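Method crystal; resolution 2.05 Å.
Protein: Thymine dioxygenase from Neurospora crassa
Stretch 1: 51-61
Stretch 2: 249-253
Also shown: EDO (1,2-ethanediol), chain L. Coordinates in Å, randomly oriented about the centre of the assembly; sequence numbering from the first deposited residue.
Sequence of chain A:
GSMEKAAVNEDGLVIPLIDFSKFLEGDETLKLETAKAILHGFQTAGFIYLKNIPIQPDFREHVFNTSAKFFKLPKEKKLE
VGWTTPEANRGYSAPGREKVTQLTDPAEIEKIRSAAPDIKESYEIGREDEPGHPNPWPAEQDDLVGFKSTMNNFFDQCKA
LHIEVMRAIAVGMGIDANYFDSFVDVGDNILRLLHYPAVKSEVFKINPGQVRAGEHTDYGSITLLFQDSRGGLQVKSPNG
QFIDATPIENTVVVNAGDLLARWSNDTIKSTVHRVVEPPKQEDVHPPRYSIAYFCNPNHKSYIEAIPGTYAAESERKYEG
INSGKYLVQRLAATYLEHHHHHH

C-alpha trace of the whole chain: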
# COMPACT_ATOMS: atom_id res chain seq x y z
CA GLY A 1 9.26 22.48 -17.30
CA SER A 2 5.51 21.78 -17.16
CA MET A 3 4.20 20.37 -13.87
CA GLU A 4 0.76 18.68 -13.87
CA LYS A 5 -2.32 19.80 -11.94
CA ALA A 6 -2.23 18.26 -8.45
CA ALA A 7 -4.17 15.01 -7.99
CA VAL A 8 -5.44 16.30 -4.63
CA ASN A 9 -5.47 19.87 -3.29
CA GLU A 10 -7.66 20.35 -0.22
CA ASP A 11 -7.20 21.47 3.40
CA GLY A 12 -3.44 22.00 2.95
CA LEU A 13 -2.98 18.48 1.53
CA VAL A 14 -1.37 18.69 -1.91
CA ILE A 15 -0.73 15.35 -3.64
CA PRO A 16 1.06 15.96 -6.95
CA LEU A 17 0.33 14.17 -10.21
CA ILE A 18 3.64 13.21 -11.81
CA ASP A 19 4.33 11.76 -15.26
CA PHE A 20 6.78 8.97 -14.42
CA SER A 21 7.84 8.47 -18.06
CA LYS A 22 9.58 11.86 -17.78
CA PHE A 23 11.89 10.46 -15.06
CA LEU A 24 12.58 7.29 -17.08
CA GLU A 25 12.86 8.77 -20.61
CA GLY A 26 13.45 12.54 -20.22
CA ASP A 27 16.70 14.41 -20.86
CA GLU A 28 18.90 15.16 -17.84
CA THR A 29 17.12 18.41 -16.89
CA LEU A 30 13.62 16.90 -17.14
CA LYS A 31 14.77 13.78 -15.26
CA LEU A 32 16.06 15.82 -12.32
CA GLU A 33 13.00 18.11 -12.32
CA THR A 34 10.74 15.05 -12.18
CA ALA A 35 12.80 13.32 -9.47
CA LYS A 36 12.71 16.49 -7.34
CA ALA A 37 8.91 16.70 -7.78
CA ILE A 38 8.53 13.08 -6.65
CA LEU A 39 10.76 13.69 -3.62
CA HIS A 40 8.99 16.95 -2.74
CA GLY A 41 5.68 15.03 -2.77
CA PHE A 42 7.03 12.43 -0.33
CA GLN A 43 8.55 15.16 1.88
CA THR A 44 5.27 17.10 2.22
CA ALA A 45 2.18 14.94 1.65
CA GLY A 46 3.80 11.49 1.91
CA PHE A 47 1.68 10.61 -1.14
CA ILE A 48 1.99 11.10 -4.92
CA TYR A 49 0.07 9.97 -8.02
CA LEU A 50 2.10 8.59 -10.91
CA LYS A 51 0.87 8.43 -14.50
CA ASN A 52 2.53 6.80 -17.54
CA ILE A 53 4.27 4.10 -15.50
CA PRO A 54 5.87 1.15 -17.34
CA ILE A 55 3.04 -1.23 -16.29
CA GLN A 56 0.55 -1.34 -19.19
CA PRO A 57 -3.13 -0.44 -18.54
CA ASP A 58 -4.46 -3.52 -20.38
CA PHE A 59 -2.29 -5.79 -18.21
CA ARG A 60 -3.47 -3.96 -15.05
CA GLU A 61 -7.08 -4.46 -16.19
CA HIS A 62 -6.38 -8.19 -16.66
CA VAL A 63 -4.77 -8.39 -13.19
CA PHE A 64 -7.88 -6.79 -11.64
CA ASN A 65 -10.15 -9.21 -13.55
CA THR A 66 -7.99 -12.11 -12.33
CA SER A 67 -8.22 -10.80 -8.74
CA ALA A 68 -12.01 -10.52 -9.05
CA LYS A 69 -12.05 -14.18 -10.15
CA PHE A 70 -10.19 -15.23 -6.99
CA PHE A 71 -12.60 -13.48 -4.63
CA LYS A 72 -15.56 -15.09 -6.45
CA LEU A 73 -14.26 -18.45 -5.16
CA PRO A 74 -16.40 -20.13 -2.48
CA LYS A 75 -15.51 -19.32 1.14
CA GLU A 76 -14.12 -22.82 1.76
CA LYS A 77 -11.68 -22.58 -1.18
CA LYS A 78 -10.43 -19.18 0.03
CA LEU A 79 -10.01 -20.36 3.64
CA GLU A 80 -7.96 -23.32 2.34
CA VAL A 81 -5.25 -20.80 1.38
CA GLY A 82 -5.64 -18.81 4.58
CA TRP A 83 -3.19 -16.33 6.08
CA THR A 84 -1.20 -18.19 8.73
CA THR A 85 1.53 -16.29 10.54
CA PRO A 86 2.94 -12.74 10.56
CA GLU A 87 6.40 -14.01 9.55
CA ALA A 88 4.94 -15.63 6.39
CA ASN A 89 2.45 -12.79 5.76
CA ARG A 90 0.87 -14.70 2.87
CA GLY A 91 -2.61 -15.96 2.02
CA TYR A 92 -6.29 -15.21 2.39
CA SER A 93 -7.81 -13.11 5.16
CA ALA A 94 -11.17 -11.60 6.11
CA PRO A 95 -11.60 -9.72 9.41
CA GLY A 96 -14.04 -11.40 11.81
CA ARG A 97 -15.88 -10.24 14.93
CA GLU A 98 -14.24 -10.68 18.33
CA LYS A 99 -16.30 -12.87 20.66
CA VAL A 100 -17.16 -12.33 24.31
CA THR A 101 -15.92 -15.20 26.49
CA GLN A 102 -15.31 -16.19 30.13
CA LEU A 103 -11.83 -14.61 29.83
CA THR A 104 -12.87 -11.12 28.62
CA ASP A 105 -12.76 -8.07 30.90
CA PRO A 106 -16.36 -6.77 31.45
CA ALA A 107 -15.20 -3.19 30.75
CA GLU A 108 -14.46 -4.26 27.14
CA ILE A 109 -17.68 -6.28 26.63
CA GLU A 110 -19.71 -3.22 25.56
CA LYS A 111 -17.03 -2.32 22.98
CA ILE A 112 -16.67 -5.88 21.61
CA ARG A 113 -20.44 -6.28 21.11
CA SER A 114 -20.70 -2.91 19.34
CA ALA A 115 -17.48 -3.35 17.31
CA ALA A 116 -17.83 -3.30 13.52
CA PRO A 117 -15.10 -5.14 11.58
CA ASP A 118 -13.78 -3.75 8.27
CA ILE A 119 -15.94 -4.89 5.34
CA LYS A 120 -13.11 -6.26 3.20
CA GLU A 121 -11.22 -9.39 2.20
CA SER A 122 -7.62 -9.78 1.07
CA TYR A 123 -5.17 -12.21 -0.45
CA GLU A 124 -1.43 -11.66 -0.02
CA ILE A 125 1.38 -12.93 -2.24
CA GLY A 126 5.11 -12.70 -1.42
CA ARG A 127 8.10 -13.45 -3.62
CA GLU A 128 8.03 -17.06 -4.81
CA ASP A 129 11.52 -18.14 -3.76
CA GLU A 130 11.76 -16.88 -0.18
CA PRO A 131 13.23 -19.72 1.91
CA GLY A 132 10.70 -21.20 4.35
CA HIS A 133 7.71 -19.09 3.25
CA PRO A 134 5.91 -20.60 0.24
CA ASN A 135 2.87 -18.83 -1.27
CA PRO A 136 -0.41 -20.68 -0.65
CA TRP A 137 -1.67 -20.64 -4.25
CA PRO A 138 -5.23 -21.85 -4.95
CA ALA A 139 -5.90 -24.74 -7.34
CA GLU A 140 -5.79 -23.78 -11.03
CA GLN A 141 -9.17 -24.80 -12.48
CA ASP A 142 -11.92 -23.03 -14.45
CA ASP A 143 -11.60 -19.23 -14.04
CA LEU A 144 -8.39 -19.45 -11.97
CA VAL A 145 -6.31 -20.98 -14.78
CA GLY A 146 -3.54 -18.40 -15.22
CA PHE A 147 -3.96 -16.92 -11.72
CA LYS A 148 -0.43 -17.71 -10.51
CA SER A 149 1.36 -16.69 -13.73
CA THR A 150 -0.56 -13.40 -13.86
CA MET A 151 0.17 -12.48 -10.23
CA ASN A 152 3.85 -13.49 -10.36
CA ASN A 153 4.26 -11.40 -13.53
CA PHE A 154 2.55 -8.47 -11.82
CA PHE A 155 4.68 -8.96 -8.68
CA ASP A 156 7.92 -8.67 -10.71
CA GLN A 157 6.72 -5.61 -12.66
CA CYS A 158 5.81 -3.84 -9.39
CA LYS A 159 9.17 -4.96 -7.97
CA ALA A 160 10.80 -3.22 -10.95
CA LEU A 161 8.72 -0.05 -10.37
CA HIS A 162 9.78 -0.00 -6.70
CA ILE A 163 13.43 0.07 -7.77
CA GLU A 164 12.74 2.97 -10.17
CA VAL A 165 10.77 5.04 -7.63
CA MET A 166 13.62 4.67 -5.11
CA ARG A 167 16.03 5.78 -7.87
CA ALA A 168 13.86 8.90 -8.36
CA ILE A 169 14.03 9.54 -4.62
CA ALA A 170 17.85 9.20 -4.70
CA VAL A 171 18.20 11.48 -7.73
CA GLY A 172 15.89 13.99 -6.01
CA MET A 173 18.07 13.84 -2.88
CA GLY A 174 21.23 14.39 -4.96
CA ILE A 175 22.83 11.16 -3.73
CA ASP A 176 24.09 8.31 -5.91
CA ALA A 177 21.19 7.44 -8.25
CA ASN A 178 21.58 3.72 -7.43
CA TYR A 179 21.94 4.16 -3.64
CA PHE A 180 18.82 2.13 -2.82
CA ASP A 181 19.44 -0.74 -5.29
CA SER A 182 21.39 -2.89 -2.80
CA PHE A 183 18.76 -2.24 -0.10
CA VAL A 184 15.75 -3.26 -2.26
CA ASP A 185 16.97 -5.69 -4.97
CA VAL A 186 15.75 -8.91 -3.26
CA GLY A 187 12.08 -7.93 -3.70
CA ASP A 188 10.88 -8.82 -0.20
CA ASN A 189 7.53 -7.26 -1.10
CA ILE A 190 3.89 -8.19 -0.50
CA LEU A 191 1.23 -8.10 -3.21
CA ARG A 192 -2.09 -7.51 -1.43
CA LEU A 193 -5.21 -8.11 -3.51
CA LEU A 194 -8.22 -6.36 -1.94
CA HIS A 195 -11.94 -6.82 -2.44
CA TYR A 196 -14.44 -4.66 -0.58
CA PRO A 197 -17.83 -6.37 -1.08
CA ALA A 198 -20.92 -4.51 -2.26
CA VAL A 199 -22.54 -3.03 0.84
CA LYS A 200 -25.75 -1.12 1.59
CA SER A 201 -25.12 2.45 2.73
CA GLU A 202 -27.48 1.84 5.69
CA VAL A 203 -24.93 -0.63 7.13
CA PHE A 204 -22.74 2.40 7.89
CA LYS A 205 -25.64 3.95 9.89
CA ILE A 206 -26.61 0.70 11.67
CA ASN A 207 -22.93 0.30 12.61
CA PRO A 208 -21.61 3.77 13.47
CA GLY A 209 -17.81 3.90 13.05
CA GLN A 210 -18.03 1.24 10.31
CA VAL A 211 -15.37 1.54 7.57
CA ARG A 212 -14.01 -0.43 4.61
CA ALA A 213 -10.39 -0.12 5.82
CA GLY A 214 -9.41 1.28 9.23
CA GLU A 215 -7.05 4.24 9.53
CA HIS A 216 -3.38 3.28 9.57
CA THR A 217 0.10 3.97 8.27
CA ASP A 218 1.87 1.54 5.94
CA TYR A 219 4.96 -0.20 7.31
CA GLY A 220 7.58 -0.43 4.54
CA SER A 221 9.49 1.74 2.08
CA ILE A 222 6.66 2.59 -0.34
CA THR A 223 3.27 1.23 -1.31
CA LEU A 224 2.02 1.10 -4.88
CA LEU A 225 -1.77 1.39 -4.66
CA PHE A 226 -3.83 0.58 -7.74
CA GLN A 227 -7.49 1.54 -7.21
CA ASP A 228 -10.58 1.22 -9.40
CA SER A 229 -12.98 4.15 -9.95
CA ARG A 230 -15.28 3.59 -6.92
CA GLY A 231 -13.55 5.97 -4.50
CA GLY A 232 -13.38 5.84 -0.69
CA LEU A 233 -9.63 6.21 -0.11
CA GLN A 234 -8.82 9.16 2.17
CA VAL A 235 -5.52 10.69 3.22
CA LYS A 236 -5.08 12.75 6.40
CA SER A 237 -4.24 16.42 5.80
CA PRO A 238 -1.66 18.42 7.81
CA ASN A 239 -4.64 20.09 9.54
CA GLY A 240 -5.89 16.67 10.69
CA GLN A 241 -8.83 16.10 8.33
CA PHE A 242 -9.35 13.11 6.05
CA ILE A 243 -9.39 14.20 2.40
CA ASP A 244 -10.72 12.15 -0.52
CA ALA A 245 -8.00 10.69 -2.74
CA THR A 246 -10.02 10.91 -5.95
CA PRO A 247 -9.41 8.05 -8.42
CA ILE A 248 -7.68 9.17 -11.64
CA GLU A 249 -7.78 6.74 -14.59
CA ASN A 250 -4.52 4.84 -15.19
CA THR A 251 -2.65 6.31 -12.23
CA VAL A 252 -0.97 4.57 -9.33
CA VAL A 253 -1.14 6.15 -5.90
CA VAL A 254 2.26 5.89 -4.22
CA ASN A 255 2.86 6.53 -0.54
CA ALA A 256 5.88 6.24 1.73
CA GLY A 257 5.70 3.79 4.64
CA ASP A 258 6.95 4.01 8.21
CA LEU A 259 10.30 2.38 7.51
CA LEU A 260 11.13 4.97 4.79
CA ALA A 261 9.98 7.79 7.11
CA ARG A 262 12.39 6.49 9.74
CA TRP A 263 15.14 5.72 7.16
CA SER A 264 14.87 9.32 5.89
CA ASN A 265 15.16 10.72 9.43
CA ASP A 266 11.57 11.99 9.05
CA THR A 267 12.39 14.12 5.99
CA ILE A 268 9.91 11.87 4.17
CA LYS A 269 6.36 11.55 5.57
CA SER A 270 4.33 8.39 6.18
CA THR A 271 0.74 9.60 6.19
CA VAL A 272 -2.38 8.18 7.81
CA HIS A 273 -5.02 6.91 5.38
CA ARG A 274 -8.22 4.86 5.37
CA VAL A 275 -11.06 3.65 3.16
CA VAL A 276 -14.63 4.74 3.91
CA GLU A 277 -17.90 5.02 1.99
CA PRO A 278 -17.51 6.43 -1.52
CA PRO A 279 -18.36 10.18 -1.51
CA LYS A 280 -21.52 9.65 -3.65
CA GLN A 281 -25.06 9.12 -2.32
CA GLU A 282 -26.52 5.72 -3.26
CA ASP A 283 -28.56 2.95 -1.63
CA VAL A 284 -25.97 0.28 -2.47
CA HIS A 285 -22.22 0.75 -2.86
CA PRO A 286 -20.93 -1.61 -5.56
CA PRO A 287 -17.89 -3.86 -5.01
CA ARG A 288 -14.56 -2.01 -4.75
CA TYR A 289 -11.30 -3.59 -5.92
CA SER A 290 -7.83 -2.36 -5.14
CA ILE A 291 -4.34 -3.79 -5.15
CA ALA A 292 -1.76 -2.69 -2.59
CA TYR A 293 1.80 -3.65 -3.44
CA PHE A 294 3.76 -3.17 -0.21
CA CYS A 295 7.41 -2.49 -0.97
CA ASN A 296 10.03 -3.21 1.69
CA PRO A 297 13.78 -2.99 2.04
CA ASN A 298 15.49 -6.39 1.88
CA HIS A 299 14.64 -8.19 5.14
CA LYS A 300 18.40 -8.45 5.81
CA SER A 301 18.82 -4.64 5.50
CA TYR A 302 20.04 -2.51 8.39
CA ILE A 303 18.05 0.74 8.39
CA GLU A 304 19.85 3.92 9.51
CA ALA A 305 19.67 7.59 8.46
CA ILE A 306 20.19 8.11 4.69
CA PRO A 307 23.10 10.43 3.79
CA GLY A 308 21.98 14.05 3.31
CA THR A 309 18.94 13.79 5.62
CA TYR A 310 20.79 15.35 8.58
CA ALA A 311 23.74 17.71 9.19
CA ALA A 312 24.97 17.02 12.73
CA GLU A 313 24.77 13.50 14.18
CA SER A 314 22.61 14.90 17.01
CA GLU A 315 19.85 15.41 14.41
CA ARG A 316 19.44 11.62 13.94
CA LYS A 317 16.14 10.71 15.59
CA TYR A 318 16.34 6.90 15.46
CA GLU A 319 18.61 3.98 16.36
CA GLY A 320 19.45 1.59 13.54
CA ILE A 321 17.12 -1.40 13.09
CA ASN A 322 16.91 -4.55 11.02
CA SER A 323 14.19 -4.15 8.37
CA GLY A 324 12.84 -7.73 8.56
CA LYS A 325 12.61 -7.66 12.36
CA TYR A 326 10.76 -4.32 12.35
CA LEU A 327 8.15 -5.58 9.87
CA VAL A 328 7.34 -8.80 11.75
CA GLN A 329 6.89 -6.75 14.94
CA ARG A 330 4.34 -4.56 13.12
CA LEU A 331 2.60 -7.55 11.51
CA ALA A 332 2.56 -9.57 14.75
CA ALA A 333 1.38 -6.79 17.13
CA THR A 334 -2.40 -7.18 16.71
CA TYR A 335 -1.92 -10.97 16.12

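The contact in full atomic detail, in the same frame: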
# COMPACT_ATOMS: atom_id res chain seq x y z
N LYS A 51 1.47 8.83 -13.23
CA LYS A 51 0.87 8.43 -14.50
C LYS A 51 1.98 7.99 -15.46
O LYS A 51 3.16 8.26 -15.21
CB LYS A 51 0.04 9.57 -15.11
CG LYS A 51 0.81 10.85 -15.40
CD LYS A 51 -0.11 12.01 -15.74
CE LYS A 51 -0.59 11.98 -17.18
NZ LYS A 51 -1.57 13.07 -17.44
N ASN A 52 1.59 7.31 -16.53
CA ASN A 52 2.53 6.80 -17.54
C ASN A 52 3.67 5.99 -16.93
O ASN A 52 4.85 6.23 -17.22
CB ASN A 52 3.07 7.94 -18.41
CG ASN A 52 1.96 8.66 -19.15
OD1 ASN A 52 0.91 8.08 -19.43
ND2 ASN A 52 2.19 9.92 -19.47
N ILE A 53 3.31 5.05 -16.07
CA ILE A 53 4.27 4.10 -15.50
C ILE A 53 4.49 2.97 -16.51
O ILE A 53 3.68 2.79 -17.42
CB ILE A 53 3.80 3.54 -14.13
CG1 ILE A 53 2.39 2.96 -14.21
CG2 ILE A 53 3.85 4.63 -13.07
CD1 ILE A 53 2.06 1.98 -13.10
N PRO A 54 5.59 2.21 -16.36
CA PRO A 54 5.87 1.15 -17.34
C PRO A 54 4.86 -0.02 -17.37
O PRO A 54 4.82 -0.75 -18.35
CB PRO A 54 7.26 0.64 -16.92
CG PRO A 54 7.83 1.70 -16.05
CD PRO A 54 6.65 2.32 -15.35
N ILE A 55 4.07 -0.18 -16.31
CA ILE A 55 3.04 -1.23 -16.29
C ILE A 55 1.88 -0.82 -17.18
O ILE A 55 1.27 0.22 -16.97
CB ILE A 55 2.53 -1.51 -14.85
CG1 ILE A 55 3.67 -2.06 -13.99
CG2 ILE A 55 1.37 -2.50 -14.86
CD1 ILE A 55 3.40 -2.04 -12.50
N GLN A 56 1.57 -1.66 -18.18
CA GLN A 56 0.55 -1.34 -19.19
C GLN A 56 -0.88 -1.40 -18.63
O GLN A 56 -1.20 -2.31 -17.86
CB GLN A 56 0.66 -2.29 -20.39
CG GLN A 56 1.92 -2.12 -21.21
CD GLN A 56 2.00 -0.78 -21.93
OE1 GLN A 56 2.96 -0.03 -21.75
NE2 GLN A 56 0.99 -0.47 -22.74
N PRO A 57 -1.75 -0.46 -19.04
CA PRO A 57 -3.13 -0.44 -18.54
C PRO A 57 -3.95 -1.69 -18.87
O PRO A 57 -4.78 -2.09 -18.06
CB PRO A 57 -3.75 0.81 -19.19
CG PRO A 57 -2.76 1.33 -20.17
CD PRO A 57 -1.43 0.71 -19.88
N ASP A 58 -3.72 -2.30 -20.03
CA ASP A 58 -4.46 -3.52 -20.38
C ASP A 58 -4.03 -4.70 -19.51
O ASP A 58 -4.86 -5.54 -19.16
CB ASP A 58 -4.34 -3.86 -21.88
CG ASP A 58 -2.93 -4.26 -22.29
OD1 ASP A 58 -1.96 -3.62 -21.84
OD2 ASP A 58 -2.80 -5.21 -23.09
N PHE A 59 -2.75 -4.76 -19.14
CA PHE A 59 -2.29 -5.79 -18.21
C PHE A 59 -2.85 -5.56 -16.80
O PHE A 59 -3.28 -6.51 -16.16
CB PHE A 59 -0.76 -5.88 -18.16
CG PHE A 59 -0.24 -6.96 -17.24
CD1 PHE A 59 -0.61 -8.29 -17.44
CD2 PHE A 59 0.59 -6.66 -16.18
CE1 PHE A 59 -0.16 -9.29 -16.60
CE2 PHE A 59 1.05 -7.66 -15.33
CZ PHE A 59 0.68 -8.97 -15.54
N ARG A 60 -2.87 -4.31 -16.35
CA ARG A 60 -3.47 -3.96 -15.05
C ARG A 60 -4.95 -4.36 -15.00
O ARG A 60 -5.42 -4.90 -14.00
CB ARG A 60 -3.34 -2.46 -14.77
CG ARG A 60 -4.22 -1.94 -13.64
CD ARG A 60 -4.02 -0.46 -13.43
NE ARG A 60 -4.93 0.10 -12.42
CZ ARG A 60 -4.85 1.35 -11.95
NH1 ARG A 60 -5.72 1.76 -11.04
NH2 ARG A 60 -3.91 2.19 -12.37
N GLU A 61 -5.67 -4.08 -16.08
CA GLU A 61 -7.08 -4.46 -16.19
C GLU A 61 -7.26 -5.98 -16.06
O GLU A 61 -8.15 -6.45 -15.35
CB GLU A 61 -7.65 -3.96 -17.52
CG GLU A 61 -9.16 -3.86 -17.57
CD GLU A 61 -9.67 -3.32 -18.90
OE1 GLU A 61 -8.99 -2.46 -19.50
OE2 GLU A 61 -10.75 -3.76 -19.33
N GLU A 249 -7.96 7.89 -13.69
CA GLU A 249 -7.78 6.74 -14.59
C GLU A 249 -6.30 6.53 -14.93
O GLU A 249 -5.57 7.48 -15.20
CB GLU A 249 -8.59 6.90 -15.88
CG GLU A 249 -8.67 5.62 -16.70
CD GLU A 249 -9.39 5.79 -18.03
OE1 GLU A 249 -9.27 4.89 -18.89
OE2 GLU A 249 -10.07 6.82 -18.22
N ASN A 250 -5.89 5.26 -14.89
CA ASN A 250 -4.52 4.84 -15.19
C ASN A 250 -3.43 5.58 -14.41
O ASN A 250 -2.37 5.91 -14.96
CB ASN A 250 -4.26 4.91 -16.70
CG ASN A 250 -5.14 3.94 -17.49
OD1 ASN A 250 -5.49 2.86 -17.00
ND2 ASN A 250 -5.50 4.33 -18.69
N THR A 251 -3.69 5.84 -13.14
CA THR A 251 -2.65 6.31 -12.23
C THR A 251 -2.40 5.25 -11.17
O THR A 251 -3.22 4.36 -10.96
CB THR A 251 -3.05 7.62 -11.52
OG1 THR A 251 -4.26 7.43 -10.77
CG2 THR A 251 -3.24 8.76 -12.52
N VAL A 252 -1.25 5.35 -10.53
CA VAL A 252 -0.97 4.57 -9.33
C VAL A 252 -0.72 5.57 -8.21
O VAL A 252 0.01 6.55 -8.39
CB VAL A 252 0.22 3.59 -9.50
CG1 VAL A 252 1.49 4.30 -9.95
CG2 VAL A 252 0.47 2.81 -8.22
N VAL A 253 -1.36 5.33 -7.07
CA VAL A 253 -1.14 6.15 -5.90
C VAL A 253 0.04 5.54 -5.16
O VAL A 253 0.03 4.35 -4.85
CB VAL A 253 -2.40 6.21 -5.02
CG1 VAL A 253 -2.16 7.05 -3.78
CG2 VAL A 253 -3.57 6.77 -5.81
C1 EDO L . -2.38 1.55 -15.40
O1 EDO L . -1.79 1.68 -14.11
C2 EDO L . -1.53 2.30 -16.41
O2 EDO L . -0.16 1.96 -16.20
O HOH W 1 -1.05 6.75 -17.13

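Residues 51-61 run from an extended segment through a loop into a helix that begins at Pro-57, with Gln-56 at its N-cap position; Arg-60 N to Gln-56 O (3.0 Å) and Glu-61 N to Pro-57 O (2.9 Å) bond its first turn. Residues 249-253 pass from a loop into a strand. By CA positions the backbones draw closest at Lys-51 and Thr-251, whose CA atoms lie 4.7 Å apart in a loose antiparallel pairing. Beyond this pair they separate, and water 1 fills the gap, accepting from Asn-52 N (2.8 Å) and donating to Asn-250 O (2.7 Å). Asn-52 and Asn-250 both have positive phi (51° and 52°), a conformation asparagine tolerates better than most residues.

The one direct hydrogen bond between the stretches comes from Arg-60. Its side chain, t at chi1 to chi3, is fully extended from the helix, and Arg-60 NH2 donates to Thr-251 O at 2.7 Å with an angle of 153°. The reach of arginine suits this span, and Arg-60 NH2 also donates to EDO O1 (2.8 Å, 165°). Both acceptors lie near the guanidinium plane, at its edge. The ethanediol, probably from the crystallisation liquor, sits among Ile-55, Pro-57, Arg-60 and Asn-250, and its O2 donates to Ile-55 O in a very short 2.4 Å bond.

Apolar packing supplements these polar links. Ile-53 points toward the second stretch and sets CG2 3.9 Å from CG1 of the buried Val-252, so two branched aliphatic side chains meet without polar groups to satisfy. Lys-51 CB approaches Thr-251 CG2 (4.3 Å) on the same sheet face, while the amine end of the lysine leads away. At the exposed margin, Pro-57 CB rests 3.5 Å from Asn-250 OD1. The contact is small, burying 340 Å² in total over both sides.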